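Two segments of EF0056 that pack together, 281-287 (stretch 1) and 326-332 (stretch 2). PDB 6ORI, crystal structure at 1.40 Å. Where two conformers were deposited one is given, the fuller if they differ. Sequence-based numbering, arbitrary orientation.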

# COMPACT_ATOMS: atom_id res chain seq x y z
N GLN A 281 -6.30 -5.03 17.51
CA GLN A 281 -7.00 -3.76 17.70
C GLN A 281 -7.31 -3.10 16.38
O GLN A 281 -6.49 -3.13 15.47
N MET A 282 -8.47 -2.48 16.29
CA MET A 282 -8.82 -1.63 15.16
C MET A 282 -8.65 -0.21 15.60
O MET A 282 -9.15 0.20 16.68
N HIS A 283 -7.90 0.57 14.82
CA HIS A 283 -7.75 2.00 15.10
C HIS A 283 -8.36 2.83 14.00
O HIS A 283 -8.25 2.48 12.82
N MET A 284 -8.93 3.95 14.39
CA MET A 284 -9.39 4.97 13.48
C MET A 284 -8.24 5.94 13.26
O MET A 284 -7.60 6.38 14.22
N VAL A 285 -8.01 6.27 11.99
CA VAL A 285 -6.93 7.15 11.56
C VAL A 285 -7.52 8.22 10.63
O VAL A 285 -8.49 7.97 9.95
N GLN A 286 -6.88 9.38 10.58
CA GLN A 286 -7.39 10.49 9.80
C GLN A 286 -6.34 11.02 8.85
O GLN A 286 -5.19 11.25 9.24
N ALA A 287 -6.74 11.18 7.59
CA ALA A 287 -5.91 11.86 6.58
C ALA A 287 -6.14 13.37 6.71
O ALA A 287 -7.12 13.90 6.18
N LEU A 326 -21.10 2.49 10.72
CA LEU A 326 -19.70 2.14 10.53
C LEU A 326 -18.77 3.33 10.65
O LEU A 326 -17.56 3.14 10.83
N THR A 327 -19.30 4.54 10.60
CA THR A 327 -18.46 5.73 10.80
C THR A 327 -17.93 5.79 12.25
O THR A 327 -17.02 6.58 12.52
N LYS A 328 -18.45 4.98 13.16
CA LYS A 328 -17.90 4.90 14.51
C LYS A 328 -16.54 4.18 14.49
O LYS A 328 -15.71 4.37 15.39
N LEU A 329 -16.32 3.34 13.48
CA LEU A 329 -15.08 2.54 13.41
C LEU A 329 -14.09 3.04 12.38
O LEU A 329 -12.87 2.86 12.54
N ILE A 330 -14.59 3.64 11.31
CA ILE A 330 -13.74 4.08 10.19
C ILE A 330 -14.03 5.54 9.91
O ILE A 330 -15.18 5.93 9.81
N ASP A 331 -12.97 6.35 9.77
CA ASP A 331 -13.14 7.72 9.33
C ASP A 331 -13.14 7.67 7.80
O ASP A 331 -12.10 7.50 7.15
N PHE A 332 -14.32 7.80 7.22
CA PHE A 332 -14.48 7.73 5.77
C PHE A 332 -14.14 9.04 5.08
O PHE A 332 -14.27 9.12 3.85

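Stretch 1 begins as a strand, so successive side chains alternate in direction, and Met282 and Met284 carry most of its contact with stretch 2. No direct hydrogen bond joins the two segments; methionine packing and three waters connect them.

Gln281 lies out of reach of stretch 2. Its chi1 is m and chi2 t, and Gln281 OE1 accepts a hydrogen bond from His283 NE2 at 2.9 Å.

Met282 points toward stretch 2. All three chi angles are t, so the chain is fully extended. Met282 CE lies 3.8 Å from Ile330 CG1 and 4.0 Å from Leu329 CB. Leu329 (m, t) sets its CA-to-CB bond sideways. Ile330 (m, t) points its bond away, yet its CG1 still meets the methionine methyl.

His283 (chi1 m) points away. Water 1 sits between the two backbones, 2.8 Å from His283 O and 2.7 Å from Leu329 O.

Met284 points toward stretch 2 and is t, t, m. The turn at chi3 sets Met284 CE against the backbone, 3.4 Å from both Thr327 O and Lys328 O, and 3.7 Å from Leu329 C. Thr327 (p) and Lys328 (chi1 m) point away, which leaves their carbonyls to make the contact. Nearer the backbone, Met284 CG packs 3.9 Å from Asp331 CB.

Val285 (t) points away, and its backbone makes the link. Water 2 accepts from Val285 N at 3.2 Å and Asp331 N at 3.1 Å. Water 3 lies 2.7 Å from both Val285 O and Asp331 O. Asp331 CB also sits 3.6 Å from Val285 O.

Gln286 starts sideways, with chi1 and chi2 off the wells, but its end comes nearer. Gln286 NE2 is 3.0 Å from OD2 of Asp331 (chi1 t), which points toward stretch 1. The angle is too poor for a hydrogen bond.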

# COMPACT_ATOMS: atom_id res chain seq x y z
CB GLN A 281 -6.18 -2.76 18.53
CG GLN A 281 -5.61 -3.34 19.81
CD GLN A 281 -4.99 -2.30 20.72
OE1 GLN A 281 -4.69 -1.17 20.33
NE2 GLN A 281 -4.79 -2.69 21.97
CB MET A 282 -10.27 -1.86 14.75
CG MET A 282 -10.62 -1.26 13.42
SD MET A 282 -12.34 -1.63 13.05
CE MET A 282 -12.44 -1.00 11.39
CB HIS A 283 -6.27 2.38 15.21
CG HIS A 283 -5.56 1.80 16.40
ND1 HIS A 283 -4.31 2.23 16.80
CD2 HIS A 283 -5.93 0.84 17.28
CE1 HIS A 283 -3.94 1.55 17.87
NE2 HIS A 283 -4.91 0.70 18.19
CB MET A 284 -10.58 5.70 14.08
CG MET A 284 -11.11 6.79 13.18
SD MET A 284 -12.51 7.70 13.86
CE MET A 284 -13.82 6.53 13.59
CB VAL A 285 -5.85 6.33 10.81
CG1 VAL A 285 -4.70 7.21 10.34
CG2 VAL A 285 -5.31 5.19 11.68
CB GLN A 286 -7.86 11.59 10.74
CG GLN A 286 -8.33 11.02 12.07
CD GLN A 286 -9.51 11.77 12.63
OE1 GLN A 286 -9.53 13.00 12.66
NE2 GLN A 286 -10.51 11.02 13.09
CB ALA A 287 -6.29 11.37 5.16
CB LEU A 326 -19.51 1.46 9.18
CG LEU A 326 -18.17 0.78 8.90
CD1 LEU A 326 -17.80 -0.22 9.97
CD2 LEU A 326 -18.22 0.12 7.54
CB THR A 327 -19.16 7.05 10.46
OG1 THR A 327 -20.20 7.33 11.42
CG2 THR A 327 -19.72 7.02 9.06
CB LYS A 328 -18.87 4.16 15.43
CG LYS A 328 -20.12 4.96 15.74
CD LYS A 328 -20.98 4.24 16.79
CE LYS A 328 -22.28 3.75 16.20
NZ LYS A 328 -22.93 2.69 17.03
CB LEU A 329 -15.38 1.09 13.10
CG LEU A 329 -16.36 0.37 14.00
CD1 LEU A 329 -16.44 -1.09 13.65
CD2 LEU A 329 -15.99 0.52 15.47
CB ILE A 330 -14.04 3.26 8.92
CG1 ILE A 330 -13.69 1.78 9.12
CG2 ILE A 330 -13.33 3.85 7.68
CD1 ILE A 330 -14.14 0.85 7.96
CB ASP A 331 -12.04 8.63 9.88
CG ASP A 331 -12.32 10.10 9.60
OD1 ASP A 331 -12.95 10.41 8.57
OD2 ASP A 331 -11.92 10.95 10.41
CB PHE A 332 -15.91 7.34 5.41
CG PHE A 332 -16.20 5.87 5.53
CD1 PHE A 332 -16.00 5.01 4.47
CD2 PHE A 332 -16.70 5.34 6.72
CE1 PHE A 332 -16.28 3.66 4.57
CE2 PHE A 332 -16.96 3.99 6.82
CZ PHE A 332 -16.74 3.17 5.74
O HOH W 1 -10.51 2.58 11.19
O HOH W 2 -10.18 5.11 10.02
O HOH W 3 -9.41 7.47 7.48